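Local coordinates for aminopeptidase N family protein (Idiomarina loihiensis L2TR, PDB 4FGM) that is probably a zinc-dependent aminopeptidase of the M61 family, removing residues from the amino end of peptides, and holds a zinc ion and maleic acid here, at residues D91-V94 against R95-Y98; P167-I170 against G171-I175. One frame throughout, in Å; residues are numbered along the deposited sequence.

Contact 1: residues D91-V94 against R95-Y98; sequences DLSV and RSAY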
loop_
_atom_site.group_PDB
_atom_site.type_symbol
_atom_site.label_atom_id
_atom_site.label_comp_id
_atom_site.label_asym_id
_atom_site.label_seq_id
_atom_site.Cartn_x
_atom_site.Cartn_y
_atom_site.Cartn_z
ATOM N N ASP A 91 12.459 -7.930 10.158
ATOM C CA ASP A 91 11.109 -7.433 9.942
ATOM C C ASP A 91 10.658 -7.771 8.539
ATOM O O ASP A 91 11.055 -7.111 7.586
ATOM C CB ASP A 91 11.034 -5.920 10.131
ATOM C CG ASP A 91 9.688 -5.351 9.695
ATOM O OD1 ASP A 91 8.636 -5.849 10.159
ATOM O OD2 ASP A 91 9.680 -4.405 8.883
ATOM N N LEU A 92 9.819 -8.790 8.418
ATOM C CA LEU A 92 9.327 -9.218 7.118
ATOM C C LEU A 92 8.271 -8.263 6.558
ATOM O O LEU A 92 7.073 -8.457 6.765
ATOM C CB LEU A 92 8.770 -10.639 7.238
ATOM C CG LEU A 92 8.667 -11.567 6.021
ATOM C CD1 LEU A 92 7.243 -11.578 5.501
ATOM C CD2 LEU A 92 9.671 -11.152 4.956
ATOM N N SER A 93 8.730 -7.218 5.865
ATOM C CA SER A 93 7.846 -6.234 5.242
ATOM C C SER A 93 8.628 -5.486 4.170
ATOM O O SER A 93 9.852 -5.513 4.160
ATOM C CB SER A 93 7.311 -5.241 6.270
ATOM O OG SER A 93 8.296 -4.307 6.638
ATOM N N VAL A 94 7.919 -4.809 3.273
ATOM C CA VAL A 94 8.547 -4.065 2.165
ATOM C C VAL A 94 9.093 -2.757 2.647
ATOM O O VAL A 94 9.612 -1.938 1.900
ATOM C CB VAL A 94 7.522 -3.792 1.079
ATOM C CG1 VAL A 94 6.983 -5.095 0.558
ATOM C CG2 VAL A 94 6.373 -2.915 1.625
ATOM N N ARG A 95 8.968 -2.583 3.944
ATOM C CA ARG A 95 9.356 -1.341 4.561
ATOM C C ARG A 95 10.725 -1.238 5.266
ATOM O O ARG A 95 11.335 -0.219 5.145
ATOM C CB ARG A 95 8.192 -0.937 5.472
ATOM C CG ARG A 95 6.966 -0.515 4.594
ATOM C CD ARG A 95 5.601 -0.367 5.266
ATOM N NE ARG A 95 5.024 -1.659 5.619
ATOM C CZ ARG A 95 5.079 -2.194 6.834
ATOM N NH1 ARG A 95 5.679 -1.541 7.819
ATOM N NH2 ARG A 95 4.555 -3.391 7.060
ATOM N N SER A 96 11.293 -2.286 5.868
ATOM C CA SER A 96 12.579 -2.048 6.520
ATOM C C SER A 96 13.816 -2.848 6.121
ATOM O O SER A 96 14.729 -2.310 5.515
ATOM C CB SER A 96 12.376 -2.145 8.013
ATOM O OG SER A 96 11.743 -3.366 8.357
ATOM N N ALA A 97 13.901 -4.083 6.593
ATOM C CA ALA A 97 15.033 -4.961 6.297
ATOM C C ALA A 97 14.819 -6.295 6.963
ATOM O O ALA A 97 14.310 -6.382 8.088
ATOM C CB ALA A 97 16.349 -4.348 6.771
ATOM N N TYR A 98 15.187 -7.338 6.234
ATOM C CA TYR A 98 15.018 -8.715 6.684
ATOM C C TYR A 98 16.191 -9.543 6.180
ATOM O O TYR A 98 16.629 -9.378 5.040
ATOM C CB TYR A 98 13.696 -9.264 6.121
ATOM C CG TYR A 98 13.427 -10.726 6.397
ATOM C CD1 TYR A 98 14.109 -11.732 5.705
ATOM C CD2 TYR A 98 12.500 -11.105 7.364
ATOM C CE1 TYR A 98 13.870 -13.080 5.978
ATOM C CE2 TYR A 98 12.255 -12.445 7.643
ATOM C CZ TYR A 98 12.941 -13.429 6.953
ATOM O OH TYR A 98 12.703 -14.748 7.264
#

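Contact 2: residues P167-I170 against G171-I175; sequences PFLI and GDLTI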
loop_
_atom_site.group_PDB
_atom_site.type_symbol
_atom_site.label_atom_id
_atom_site.label_comp_id
_atom_site.label_asym_id
_atom_site.label_seq_id
_atom_site.Cartn_x
_atom_site.Cartn_y
_atom_site.Cartn_z
ATOM N N PRO A 167 15.313 -0.212 -3.170
ATOM C CA PRO A 167 15.409 -1.347 -2.243
ATOM C C PRO A 167 16.229 -2.461 -2.883
ATOM O O PRO A 167 16.411 -2.473 -4.096
ATOM C CB PRO A 167 13.949 -1.745 -2.020
ATOM C CG PRO A 167 13.270 -1.314 -3.313
ATOM C CD PRO A 167 13.912 0.038 -3.562
ATOM N N PHE A 168 16.733 -3.379 -2.064
ATOM C CA PHE A 168 17.536 -4.505 -2.547
ATOM C C PHE A 168 16.927 -5.832 -2.089
ATOM O O PHE A 168 16.431 -5.949 -0.963
ATOM C CB PHE A 168 18.979 -4.438 -2.009
ATOM C CG PHE A 168 19.895 -3.522 -2.777
ATOM C CD1 PHE A 168 19.749 -2.138 -2.705
ATOM C CD2 PHE A 168 20.922 -4.047 -3.561
ATOM C CE1 PHE A 168 20.624 -1.285 -3.389
ATOM C CE2 PHE A 168 21.801 -3.206 -4.251
ATOM C CZ PHE A 168 21.649 -1.823 -4.169
ATOM N N LEU A 169 16.980 -6.828 -2.965
ATOM C CA LEU A 169 16.473 -8.163 -2.669
ATOM C C LEU A 169 17.564 -9.159 -3.068
ATOM O O LEU A 169 18.055 -9.139 -4.200
ATOM C CB LEU A 169 15.189 -8.440 -3.464
ATOM C CG LEU A 169 14.561 -9.830 -3.305
ATOM C CD1 LEU A 169 14.317 -10.112 -1.826
ATOM C CD2 LEU A 169 13.248 -9.907 -4.085
ATOM N N ILE A 170 17.956 -10.016 -2.135
ATOM C CA ILE A 170 18.985 -11.000 -2.415
ATOM C C ILE A 170 18.545 -12.404 -2.009
ATOM O O ILE A 170 17.724 -12.566 -1.117
ATOM C CB ILE A 170 20.309 -10.639 -1.687
ATOM C CG1 ILE A 170 20.078 -10.515 -0.182
ATOM C CG2 ILE A 170 20.846 -9.323 -2.220
ATOM C CD1 ILE A 170 21.334 -10.154 0.605
ATOM N N GLY A 171 19.089 -13.419 -2.673
ATOM C CA GLY A 171 18.729 -14.783 -2.343
ATOM C C GLY A 171 18.724 -15.672 -3.567
ATOM O O GLY A 171 19.351 -15.351 -4.574
ATOM N N ASP A 172 18.023 -16.796 -3.477
ATOM C CA ASP A 172 17.920 -17.736 -4.589
ATOM C C ASP A 172 16.769 -17.210 -5.446
ATOM O O ASP A 172 15.674 -17.756 -5.451
ATOM C CB ASP A 172 17.626 -19.139 -4.036
ATOM C CG ASP A 172 17.477 -20.184 -5.127
ATOM O OD1 ASP A 172 17.961 -19.955 -6.259
ATOM O OD2 ASP A 172 16.883 -21.245 -4.844
ATOM N N LEU A 173 17.046 -16.139 -6.174
ATOM C CA LEU A 173 16.048 -15.447 -6.984
ATOM C C LEU A 173 15.623 -16.026 -8.327
ATOM O O LEU A 173 16.437 -16.546 -9.094
ATOM C CB LEU A 173 16.515 -14.007 -7.226
ATOM C CG LEU A 173 17.135 -13.298 -6.022
ATOM C CD1 LEU A 173 17.522 -11.860 -6.392
ATOM C CD2 LEU A 173 16.126 -13.321 -4.863
ATOM N N THR A 174 14.329 -15.909 -8.603
ATOM C CA THR A 174 13.777 -16.338 -9.874
ATOM C C THR A 174 13.629 -15.002 -10.594
ATOM O O THR A 174 13.008 -14.080 -10.061
ATOM C CB THR A 174 12.383 -17.004 -9.722
ATOM O OG1 THR A 174 12.505 -18.204 -8.948
ATOM C CG2 THR A 174 11.806 -17.360 -11.088
ATOM N N ILE A 175 14.214 -14.882 -11.782
ATOM C CA ILE A 175 14.149 -13.627 -12.525
ATOM C C ILE A 175 13.668 -13.841 -13.954
ATOM O O ILE A 175 14.274 -14.586 -14.719
ATOM C CB ILE A 175 15.537 -12.942 -12.572
ATOM C CG1 ILE A 175 16.103 -12.798 -11.156
ATOM C CG2 ILE A 175 15.424 -11.576 -13.237
ATOM C CD1 ILE A 175 17.532 -12.266 -11.117
#

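Contact 1: residues D91-V94 against R95-Y98
Arg95 and Ser93 meet in the loop of a beta-hairpin that joins strand 81-91 to its antiparallel partner 97-99 in the N-terminal domain of this M61-family protein. The guanidinium of Arg95, its chain bent at chi3 (-73°), lays one face over Ser93 CB, which touches NH2 at 3.4 Å near the rim of the group. At its backbone end, Arg95 N donates to Ser93 OG over 3.3 Å. Arg95 also reaches the bound maleic acid. Next comes Ser96, whose OG donates to Asp91 OD2; the modelled separation of 2.4 Å is very short and its exact value doubtful. The same OD2 takes a second hydroxyl, Ser93 OG at 2.6 Å, which approaches from above the carboxylate plane. Ser93 OG, turned between its own N and carbonyl carbon (chi1 75°), thus bridges the acid and the Arg95 amide. Were Ser93 an alanine, Asp91 OD2 would probably keep just one of these two hydroxyls, and the Arg95 amide would lose its acceptor within the loop. At Ala97 the carbonyl O receives the Asp91 N-H, with N and O 3.2 Å apart. The Tyr98 ring then lies beside the inverse gamma turn centred on Leu92. Its OH bonds to Asp100, while the carbonyl carbon C of Asp91 lies at the ring edge, near its plane. Leu92 CD2 makes a CH-pi contact over one face, 4.0 Å from the ring centroid and 23° off its normal, displaced toward ring atom CD2 of Tyr98.

Contact 2: residues P167-I170 against G171-I175
Leu169 and Leu173 touch across the bend where the chain leaves strand 168-171 and heads into strand 174-180. Both are buried, and their side chains meet at an oblique angle, without any hydrogen bond between the two segments. With chi1 at 178°, Leu169 swings CG away from its own N, and CG packs 4.1 Å from Leu173 CD2. The companion methyl, Leu173 CD1, approaches the backbone instead and comes within 3.5 Å of Leu169 O. Ile170 contributes through its main chain: its carbonyl carbon is 3.9 Å from Leu173 CD2, which thus sits between this carbon and Leu169 CG, while the Ile170 side chain starts off away from the bend and packs on Val138. The next residue, Gly171, has phi 146° and psi -159°, angles that suit a residue without a CB; a CB there would stand 2.3 Å from Ile170 O, a clash. Beyond it the chain closes a tight turn by a weak bond from Leu173 N to Gly171 O, at 2.9 Å, and this brings Leu173 back toward Leu169. Val188 and Ser190 of strand 183-190 touch both leucines, so the pair is packed against the neighbouring sheet. The bend is an inverse gamma turn centred on Asp172, used here as the corner by which the chain passes from strand 168-171, paired with 103-106 and 137-140, to strand 174-180, the outermost strand of a five-stranded mixed sheet.

Overall arrangement
Contacts 1 and 2 follow one another along the chain, with centres 14 Å apart and nearest atoms about 6 Å apart, so they do not touch. Strand 103-106 stands between them, paired antiparallel with both 97-99 and 168-171; its Phe106 meets Ala97 of contact 1 and the ring of Phe168. Met228 of strand 222-230 is a second shared neighbour, touched by Leu92, Val94 and Leu169. Their relation to the active site differs. Contact 1 supplies Arg95 to the maleic acid pocket: the Arg95 side chain is about 4 Å from the ligand, and that of Val94 about 10 Å from the zinc ion bound by His273, His277 and Glu307. Contact 2 lies away from these sites.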